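Local coordinates for flagellar hook-associated protein (Burkholderia pseudomallei, PDB 4UT1) that probably serves as a structural component of the bacterial flagellum, at the junction that follows the hook, as a secreted hook-associated protein, at residues 100-105 / 602-607; 111-116 / 595-600; 305-310 / 429-434; 312-317 / 591-596. All blocks are in the same frame, centred on the assembly; numbering follows the deposited sequence.

Interaction 1: residues 100-105 / 602-607; sequences AQLNNY and NAIGNA. With EDO (1,2-ethanediol), chain B.
Asn103 rests on Gly605, and next to that glycine the carbonyl oxygen of Asn606 is gripped twice, by the O1 hydroxyl of a bound 1,2-ethanediol and by Ser609 OG. O1 of the diol donates to Asn606 O over 3.1 Å, and the diol is also hydrogen-bonded to Ser609 OG. The diol, probably a crystallisation additive, touches helix 593-630 and takes no part in the contact between the helices.

That contact joins helix 80-106 to helix 593-630, the two ends of the modelled chain, as is usual for axial flagellar proteins, whose terminal helices pack side by side. Over 100-105 and 602-607 the axes run roughly antiparallel, at 137° between their directions, and approach to 9.1 Å. Ile604 buries more area here than any other touching residue. Its methyl CG2, anti to the backbone N while CG1 takes the place beside it (chi1 -62°), lies 3.7 Å from Asn103 CA and 3.8 Å from Asn103 CB. The longer branch crosses Leu102 at about a right angle, bringing Ile604 CD1 to 3.8 Å from Leu102 CD2. Leu102 reaches on to Tyr158 and Leu161 of helix 134-193 and to Thr299 of helix 287-322, which places the pair in the bundle interior.

Asn103 turns its amide oxygen across to the glycine instead, with OD1 over the backbone, 3.4 Å from Gly605 CA. With an apolar inner side of Leu102 and Ile604 and a partly exposed amide lying on glycine, these two segments are joined by shape and burial of hydrocarbon, without a directional polar link between them.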
# COMPACT_ATOMS: atom_id res chain seq x y z
N ALA A 100 -17.45 -1.15 -12.20
CA ALA A 100 -18.62 -1.85 -11.68
C ALA A 100 -18.26 -3.31 -11.37
O ALA A 100 -18.65 -3.85 -10.33
CB ALA A 100 -19.78 -1.78 -12.67
N GLN A 101 -17.52 -3.93 -12.29
CA GLN A 101 -16.99 -5.27 -12.08
C GLN A 101 -16.15 -5.35 -10.80
O GLN A 101 -16.36 -6.25 -9.97
CB GLN A 101 -16.14 -5.71 -13.29
CG GLN A 101 -15.57 -7.12 -13.14
CD GLN A 101 -14.59 -7.49 -14.23
OE1 GLN A 101 -13.83 -8.46 -14.09
NE2 GLN A 101 -14.60 -6.74 -15.32
N LEU A 102 -15.21 -4.43 -10.63
CA LEU A 102 -14.39 -4.38 -9.42
C LEU A 102 -15.25 -4.19 -8.17
O LEU A 102 -15.08 -4.88 -7.16
CB LEU A 102 -13.34 -3.27 -9.53
CG LEU A 102 -12.42 -3.14 -8.32
CD1 LEU A 102 -11.58 -4.41 -8.11
CD2 LEU A 102 -11.53 -1.90 -8.46
N ASN A 103 -16.18 -3.24 -8.23
CA ASN A 103 -17.03 -2.92 -7.09
C ASN A 103 -17.86 -4.11 -6.61
O ASN A 103 -17.99 -4.36 -5.40
CB ASN A 103 -17.95 -1.75 -7.44
CG ASN A 103 -18.67 -1.20 -6.23
OD1 ASN A 103 -18.06 -0.98 -5.17
ND2 ASN A 103 -19.98 -0.98 -6.36
N ASN A 104 -18.43 -4.83 -7.56
CA ASN A 104 -19.23 -6.01 -7.28
C ASN A 104 -18.37 -7.07 -6.63
O ASN A 104 -18.80 -7.78 -5.71
CB ASN A 104 -19.88 -6.55 -8.56
CG ASN A 104 -20.95 -5.63 -9.12
OD1 ASN A 104 -21.43 -4.73 -8.43
ND2 ASN A 104 -21.33 -5.86 -10.37
N TYR A 105 -17.13 -7.16 -7.09
CA TYR A 105 -16.19 -8.08 -6.49
C TYR A 105 -15.84 -7.70 -5.05
O TYR A 105 -15.89 -8.54 -4.17
CB TYR A 105 -14.89 -8.15 -7.30
CG TYR A 105 -13.85 -8.94 -6.56
CD1 TYR A 105 -13.88 -10.33 -6.56
CD2 TYR A 105 -12.86 -8.30 -5.82
CE1 TYR A 105 -12.93 -11.06 -5.86
CE2 TYR A 105 -11.91 -9.03 -5.12
CZ TYR A 105 -11.95 -10.41 -5.15
OH TYR A 105 -11.01 -11.13 -4.45
N ASN A 602 -14.91 2.27 -0.34
CA ASN A 602 -15.77 3.40 -0.68
C ASN A 602 -15.23 4.21 -1.86
O ASN A 602 -16.00 4.80 -2.60
CB ASN A 602 -15.97 4.31 0.53
CG ASN A 602 -16.89 3.70 1.57
OD1 ASN A 602 -17.69 2.83 1.26
ND2 ASN A 602 -16.77 4.15 2.81
N ALA A 603 -13.91 4.24 -2.02
CA ALA A 603 -13.31 4.91 -3.18
C ALA A 603 -13.80 4.23 -4.45
O ALA A 603 -14.19 4.88 -5.41
CB ALA A 603 -11.78 4.90 -3.12
N ILE A 604 -13.78 2.90 -4.43
CA ILE A 604 -14.26 2.13 -5.58
C ILE A 604 -15.77 2.33 -5.76
O ILE A 604 -16.25 2.57 -6.88
CB ILE A 604 -13.93 0.63 -5.42
CG1 ILE A 604 -12.41 0.43 -5.36
CG2 ILE A 604 -14.58 -0.18 -6.56
CD1 ILE A 604 -11.94 -0.92 -4.83
N GLY A 605 -16.52 2.25 -4.67
CA GLY A 605 -17.97 2.39 -4.73
C GLY A 605 -18.43 3.74 -5.24
O GLY A 605 -19.37 3.83 -6.03
N ASN A 606 -17.75 4.80 -4.80
CA ASN A 606 -18.11 6.15 -5.18
C ASN A 606 -17.78 6.38 -6.65
O ASN A 606 -18.54 7.04 -7.36
CB ASN A 606 -17.38 7.17 -4.30
CG ASN A 606 -17.84 7.13 -2.86
OD1 ASN A 606 -18.88 6.55 -2.56
ND2 ASN A 606 -17.07 7.73 -1.97
N ALA A 607 -16.68 5.80 -7.11
CA ALA A 607 -16.31 5.89 -8.53
C ALA A 607 -17.40 5.25 -9.39
O ALA A 607 -17.84 5.83 -10.38
CB ALA A 607 -14.98 5.21 -8.77
C1 EDO B . -21.90 9.38 -6.05
O1 EDO B . -20.50 9.05 -6.02
C2 EDO B . -22.08 10.60 -6.95
O2 EDO B . -23.12 11.45 -6.44

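Interaction 2: residues 111-116 / 595-600; sequences AGIATA and GAYAGY. With EDO (1,2-ethanediol), chain P.
The ring of Tyr597 lies beneath the first turn of helix 113-129, with the backbone N of Ala114 above its centre, 3.8 Å from the ring plane. Ile113 crosses the tyrosine side chain at about a right angle and comes obliquely to one flank, its CB 3.5 Å from Tyr597 CE1. On the other flank, Ala114 CB sits 3.4 Å from Tyr597 CD2, and the carbonyl oxygen of Ala111 also approaches obliquely, 3.4 Å from CE2. CG of the tyrosine is anti to the backbone N (chi1 -174°), which carries the ring out from helix 593-630 toward its neighbour.

Within the helical bundle of FlgK, this docks the start of helix 113-129, where Gly112 is the N-cap residue, on helix 593-630. Ile113 also packs on Gln150 and Leu151 of helix 134-193, while Tyr597 touches Leu310 of helix 287-322, so four helices meet here.

At the far end of the ring, Tyr597 OH is hydrogen-bonded to O2 of a bound 1,2-ethanediol at 3.0 Å. Tyr600 OH holds the same O2 at 2.8 Å and also bonds to Tyr158 OH, while Ile113 CD1 lies 3.5 Å from the diol O1.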
# COMPACT_ATOMS: atom_id res chain seq x y z
N ALA A 111 -17.45 -5.54 5.44
CA ALA A 111 -17.45 -7.00 5.36
C ALA A 111 -16.15 -7.52 4.77
O ALA A 111 -15.15 -6.79 4.70
CB ALA A 111 -18.65 -7.50 4.54
N GLY A 112 -16.17 -8.78 4.32
CA GLY A 112 -15.02 -9.36 3.65
C GLY A 112 -13.76 -9.27 4.48
O GLY A 112 -13.74 -9.67 5.64
N ILE A 113 -12.70 -8.73 3.89
CA ILE A 113 -11.42 -8.65 4.57
C ILE A 113 -11.50 -7.88 5.90
O ILE A 113 -10.80 -8.21 6.85
CB ILE A 113 -10.36 -8.02 3.64
CG1 ILE A 113 -9.92 -9.06 2.59
CG2 ILE A 113 -9.18 -7.49 4.45
CD1 ILE A 113 -9.38 -8.49 1.30
N ALA A 114 -12.36 -6.87 5.98
CA ALA A 114 -12.52 -6.14 7.24
C ALA A 114 -13.04 -7.08 8.33
O ALA A 114 -12.59 -7.03 9.49
CB ALA A 114 -13.46 -4.95 7.07
N THR A 115 -13.96 -7.95 7.97
CA THR A 115 -14.49 -8.91 8.93
C THR A 115 -13.43 -9.93 9.33
O THR A 115 -13.33 -10.28 10.49
CB THR A 115 -15.73 -9.65 8.38
OG1 THR A 115 -16.82 -8.73 8.30
CG2 THR A 115 -16.11 -10.78 9.31
N ALA A 116 -12.65 -10.40 8.36
CA ALA A 116 -11.58 -11.36 8.65
C ALA A 116 -10.55 -10.75 9.61
O ALA A 116 -10.04 -11.43 10.49
CB ALA A 116 -10.89 -11.82 7.36
N GLY A 595 -11.04 0.67 9.38
CA GLY A 595 -11.42 2.00 8.94
C GLY A 595 -10.78 2.31 7.60
O GLY A 595 -11.41 2.89 6.71
N ALA A 596 -9.52 1.91 7.44
CA ALA A 596 -8.81 2.11 6.18
C ALA A 596 -9.41 1.22 5.10
O ALA A 596 -9.55 1.64 3.95
CB ALA A 596 -7.33 1.83 6.35
N TYR A 597 -9.77 -0.01 5.45
CA TYR A 597 -10.47 -0.90 4.51
C TYR A 597 -11.76 -0.28 3.99
O TYR A 597 -12.08 -0.41 2.80
CB TYR A 597 -10.80 -2.24 5.16
CG TYR A 597 -11.38 -3.24 4.18
CD1 TYR A 597 -10.56 -3.94 3.31
CD2 TYR A 597 -12.75 -3.47 4.12
CE1 TYR A 597 -11.08 -4.84 2.41
CE2 TYR A 597 -13.28 -4.38 3.22
CZ TYR A 597 -12.43 -5.06 2.38
OH TYR A 597 -12.94 -5.97 1.47
N ALA A 598 -12.52 0.36 4.87
CA ALA A 598 -13.78 0.98 4.46
C ALA A 598 -13.54 2.12 3.47
O ALA A 598 -14.30 2.30 2.53
CB ALA A 598 -14.55 1.47 5.68
N GLY A 599 -12.47 2.88 3.68
CA GLY A 599 -12.12 3.95 2.75
C GLY A 599 -11.73 3.40 1.39
O GLY A 599 -12.10 3.96 0.36
N TYR A 600 -10.98 2.30 1.39
CA TYR A 600 -10.53 1.68 0.15
C TYR A 600 -11.74 1.18 -0.66
O TYR A 600 -11.81 1.37 -1.88
CB TYR A 600 -9.54 0.55 0.48
CG TYR A 600 -9.69 -0.72 -0.33
CD1 TYR A 600 -9.05 -0.88 -1.55
CD2 TYR A 600 -10.47 -1.78 0.15
CE1 TYR A 600 -9.19 -2.02 -2.28
CE2 TYR A 600 -10.62 -2.93 -0.58
CZ TYR A 600 -9.97 -3.05 -1.79
OH TYR A 600 -10.10 -4.20 -2.52
C1 EDO P . -12.73 -8.34 -1.30
O1 EDO P . -12.64 -8.71 0.09
C2 EDO P . -11.48 -7.59 -1.75
O2 EDO P . -11.36 -6.30 -1.10

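Interaction 3: residues 305-310 / 429-434; sequences AQLGAL and GALDGF
The short, weakly bonded helical turn around 430-433 comes against helix 287-322 at Gly308, with Gly308 CA 5.2 Å from Ala430 CA. This is where the chain, having left strand 421-425, lies back along the helical bundle that forms the long body of FlgK. The turn itself is held by two weak backbone bonds, from Asp432 N to Gly429 O and from Phe434 N to Leu431 O.

Gly308 presents bare backbone at this point. Leu431 meets it with one branch of its fork: CD2 settles 3.9 Å from Gly308 CA and equally far from the carbonyl oxygen of Leu307. The other branch meets the end of Leu307, whose side chain Leu431 crosses at about a right angle, with Leu431 CD1 3.9 Å from Leu307 CD2. CG of Leu431 stands anti to its own carbonyl carbon (chi1 -57°), and from there the fork takes CD1 to the Leu307 side chain and CD2 to the Leu307-Gly308 backbone.

All four touching residues are buried. Leu307 continues onto Tyr600 of helix 593-630 and Ala154 of helix 134-193, and Leu431 onto Leu151 of the latter, so the turn is tied into the bundle interior by leucines. Phe434 follows the turn and packs among Ala148, Ala311 and Phe314. Ahead of the turn, Thr427 OG1 is hydrogen-bonded to Ala305 O, a polar tie on the same helix.

Ala430 makes the smallest of the side-chain contributions: its methyl points at helix 287-322, with CB 3.6 Å from the carbonyl oxygen of Gly308.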
# COMPACT_ATOMS: atom_id res chain seq x y z
N ALA A 305 -2.84 -0.90 -4.36
CA ALA A 305 -1.81 -0.32 -3.50
C ALA A 305 -2.38 -0.08 -2.10
O ALA A 305 -1.69 -0.26 -1.08
CB ALA A 305 -1.28 0.99 -4.08
N GLN A 306 -3.63 0.37 -2.05
CA GLN A 306 -4.29 0.60 -0.76
C GLN A 306 -4.56 -0.68 0.00
O GLN A 306 -4.33 -0.76 1.22
CB GLN A 306 -5.59 1.37 -0.99
CG GLN A 306 -5.36 2.79 -1.53
CD GLN A 306 -6.60 3.38 -2.18
OE1 GLN A 306 -7.73 2.96 -1.91
NE2 GLN A 306 -6.39 4.36 -3.04
N LEU A 307 -5.07 -1.70 -0.68
CA LEU A 307 -5.37 -2.95 -0.01
C LEU A 307 -4.07 -3.64 0.37
O LEU A 307 -3.98 -4.24 1.42
CB LEU A 307 -6.24 -3.85 -0.89
CG LEU A 307 -6.63 -5.18 -0.24
CD1 LEU A 307 -7.43 -4.97 1.05
CD2 LEU A 307 -7.40 -6.04 -1.22
N GLY A 308 -3.06 -3.54 -0.49
CA GLY A 308 -1.75 -4.06 -0.16
C GLY A 308 -1.17 -3.40 1.08
O GLY A 308 -0.50 -4.05 1.91
N ALA A 309 -1.43 -2.11 1.22
CA ALA A 309 -0.94 -1.36 2.37
C ALA A 309 -1.55 -1.89 3.67
O ALA A 309 -0.86 -1.95 4.69
CB ALA A 309 -1.23 0.14 2.21
N LEU A 310 -2.83 -2.27 3.63
CA LEU A 310 -3.46 -2.86 4.81
C LEU A 310 -2.77 -4.16 5.22
O LEU A 310 -2.50 -4.38 6.41
CB LEU A 310 -4.94 -3.12 4.57
CG LEU A 310 -5.79 -1.90 4.23
CD1 LEU A 310 -7.27 -2.28 4.27
CD2 LEU A 310 -5.48 -0.72 5.15
N GLY A 429 2.35 -5.65 -4.43
CA GLY A 429 2.67 -7.07 -4.34
C GLY A 429 2.53 -7.74 -2.99
O GLY A 429 2.76 -8.95 -2.86
N ALA A 430 2.14 -6.98 -1.98
CA ALA A 430 2.04 -7.53 -0.64
C ALA A 430 0.99 -8.64 -0.56
O ALA A 430 1.12 -9.56 0.25
CB ALA A 430 1.71 -6.43 0.36
N LEU A 431 -0.04 -8.54 -1.39
CA LEU A 431 -1.13 -9.51 -1.37
C LEU A 431 -0.70 -10.88 -1.87
O LEU A 431 -1.10 -11.90 -1.31
CB LEU A 431 -2.31 -9.02 -2.21
CG LEU A 431 -2.91 -7.66 -1.85
CD1 LEU A 431 -4.09 -7.34 -2.77
CD2 LEU A 431 -3.32 -7.63 -0.36
N ASP A 432 0.07 -10.90 -2.95
CA ASP A 432 0.39 -12.17 -3.62
C ASP A 432 1.31 -13.02 -2.77
O ASP A 432 1.29 -14.25 -2.87
CB ASP A 432 1.04 -11.92 -5.00
CG ASP A 432 0.07 -11.34 -6.01
OD1 ASP A 432 -1.11 -11.78 -6.04
OD2 ASP A 432 0.49 -10.46 -6.79
N GLY A 433 2.11 -12.38 -1.92
CA GLY A 433 3.02 -13.07 -1.03
C GLY A 433 2.55 -13.20 0.41
O GLY A 433 3.23 -13.81 1.22
N PHE A 434 1.38 -12.64 0.72
CA PHE A 434 0.87 -12.67 2.10
C PHE A 434 0.71 -14.10 2.60
O PHE A 434 0.02 -14.91 1.97
CB PHE A 434 -0.48 -11.94 2.21
CG PHE A 434 -0.93 -11.74 3.63
CD1 PHE A 434 -1.68 -12.71 4.28
CD2 PHE A 434 -0.59 -10.59 4.32
CE1 PHE A 434 -2.08 -12.54 5.62
CE2 PHE A 434 -0.99 -10.41 5.65
CZ PHE A 434 -1.75 -11.39 6.29

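Interaction 4: residues 312-317 / 591-596; sequences VSFASQ and TTLTGA
Leu593 meets the ring of Phe314 at the edge, near its plane, with CD1 of the leucine 4.1 Å from CD2 of the phenylalanine. The same methyl lies 4.0 Å from Phe314 CB, so it sits at the root of the aromatic side chain, which crosses the leucine at about a right angle. Beyond the contact, Phe314 makes edge-to-face pairs with Phe337 and with Tyr120. The other flat group, the amide of Gln317, comes to Leu593 from the opposite direction and places NE2 3.9 Å from Leu593 CD2.

That amide is steered by two weak bonds within its own helix turn. NE2 donates to Ser313 O at an angle of 145° and to Ser313 OG at 131°, while OE1 is weakly bonded to Ser583 OG. Ser313 OG has its strongest partner in Thr364 O and is also bonded to Thr585 OG1; against the leucine it makes simple van der Waals contact, OG being 3.8 Å from Leu593 CD2.

The site joins helix 287-322 of the FlgK bundle to the very beginning of helix 593-630. Thr592 is the N-cap there: with OG1 beside both its backbone N and its carbonyl carbon, it accepts from Gly595 N over 3.0 Å at 155°. Leu593, the first residue after the cap, points toward helix 287-322 and also touches Phe121 of helix 113-129. Its CD1 methyl, too, lies near the glutamine amide, 4.0 Å from Gln317 NE2.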
# COMPACT_ATOMS: atom_id res chain seq x y z
N VAL A 312 0.32 -5.08 4.66
CA VAL A 312 1.63 -4.79 5.19
C VAL A 312 1.50 -4.27 6.62
O VAL A 312 2.20 -4.73 7.50
CB VAL A 312 2.40 -3.76 4.34
CG1 VAL A 312 3.65 -3.29 5.08
CG2 VAL A 312 2.76 -4.35 2.99
N SER A 313 0.61 -3.32 6.84
CA SER A 313 0.46 -2.75 8.16
C SER A 313 0.00 -3.82 9.15
O SER A 313 0.50 -3.88 10.27
CB SER A 313 -0.52 -1.59 8.16
OG SER A 313 -0.59 -1.01 9.45
N PHE A 314 -0.95 -4.66 8.74
CA PHE A 314 -1.43 -5.74 9.60
C PHE A 314 -0.29 -6.69 9.99
O PHE A 314 -0.06 -6.95 11.17
CB PHE A 314 -2.56 -6.53 8.90
CG PHE A 314 -2.89 -7.84 9.57
CD1 PHE A 314 -2.20 -9.00 9.22
CD2 PHE A 314 -3.88 -7.92 10.53
CE1 PHE A 314 -2.50 -10.21 9.83
CE2 PHE A 314 -4.19 -9.14 11.14
CZ PHE A 314 -3.50 -10.28 10.79
N ALA A 315 0.42 -7.22 9.00
CA ALA A 315 1.53 -8.13 9.25
C ALA A 315 2.60 -7.48 10.14
O ALA A 315 3.06 -8.10 11.10
CB ALA A 315 2.14 -8.59 7.93
N SER A 316 2.96 -6.24 9.84
CA SER A 316 4.01 -5.56 10.58
C SER A 316 3.61 -5.37 12.05
O SER A 316 4.41 -5.62 12.95
CB SER A 316 4.33 -4.21 9.94
OG SER A 316 4.96 -4.39 8.68
N GLN A 317 2.39 -4.91 12.28
CA GLN A 317 1.90 -4.72 13.64
C GLN A 317 1.82 -6.00 14.45
O GLN A 317 2.17 -6.02 15.63
CB GLN A 317 0.52 -4.08 13.64
CG GLN A 317 0.52 -2.62 13.29
CD GLN A 317 -0.87 -2.05 13.37
OE1 GLN A 317 -1.36 -1.74 14.45
NE2 GLN A 317 -1.54 -1.95 12.23
N THR A 591 -6.44 6.52 11.13
CA THR A 591 -7.46 5.49 10.94
C THR A 591 -6.95 4.08 11.21
O THR A 591 -5.76 3.80 11.06
CB THR A 591 -8.05 5.53 9.51
OG1 THR A 591 -7.25 4.74 8.63
CG2 THR A 591 -8.13 6.97 9.00
N THR A 592 -7.87 3.21 11.62
CA THR A 592 -7.56 1.82 11.92
C THR A 592 -7.52 0.99 10.63
O THR A 592 -7.80 1.50 9.55
CB THR A 592 -8.61 1.21 12.85
OG1 THR A 592 -9.85 1.09 12.15
CG2 THR A 592 -8.82 2.09 14.08
N LEU A 593 -7.15 -0.28 10.76
CA LEU A 593 -7.09 -1.17 9.61
C LEU A 593 -8.46 -1.31 8.94
O LEU A 593 -8.58 -1.22 7.72
CB LEU A 593 -6.55 -2.54 10.02
CG LEU A 593 -5.10 -2.59 10.49
CD1 LEU A 593 -4.75 -3.95 11.06
CD2 LEU A 593 -4.18 -2.26 9.33
N THR A 594 -9.50 -1.52 9.74
CA THR A 594 -10.84 -1.73 9.20
C THR A 594 -11.41 -0.41 8.71
O THR A 594 -12.16 -0.37 7.73
CB THR A 594 -11.79 -2.37 10.23
OG1 THR A 594 -11.79 -1.57 11.41
CG2 THR A 594 -11.34 -3.78 10.57
N GLY A 595 -11.04 0.67 9.38
CA GLY A 595 -11.42 2.00 8.94
C GLY A 595 -10.78 2.31 7.60
O GLY A 595 -11.41 2.89 6.71
N ALA A 596 -9.52 1.91 7.44
CA ALA A 596 -8.81 2.11 6.18
C ALA A 596 -9.41 1.22 5.10
O ALA A 596 -9.55 1.64 3.95
CB ALA A 596 -7.33 1.83 6.35

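Helix 593-630 carries interactions 1, 2 and 4, meeting helix 80-106, helix 113-129 and helix 287-322 in turn. Interactions 2 and 4 share Gly595 and Ala596, and their centres are about 10 Å apart. Interactions 3 and 4 both use helix 287-322; the centre of interaction 3 is about 13 Å from that of interaction 2 and about 11 Å from that of interaction 4. Leu310 CD2 is 3.4 Å from Ala596 CB. Tyr600 OH, which holds the diol of interaction 2, lies 3.5 Å from Leu307 CD2 of interaction 3. Phe434 CZ, 3.8 Å from Phe314 CE1, links 429-434 to 312-317. Interaction 1 stands farther along the bundle, about 18 Å from interaction 3 between centres.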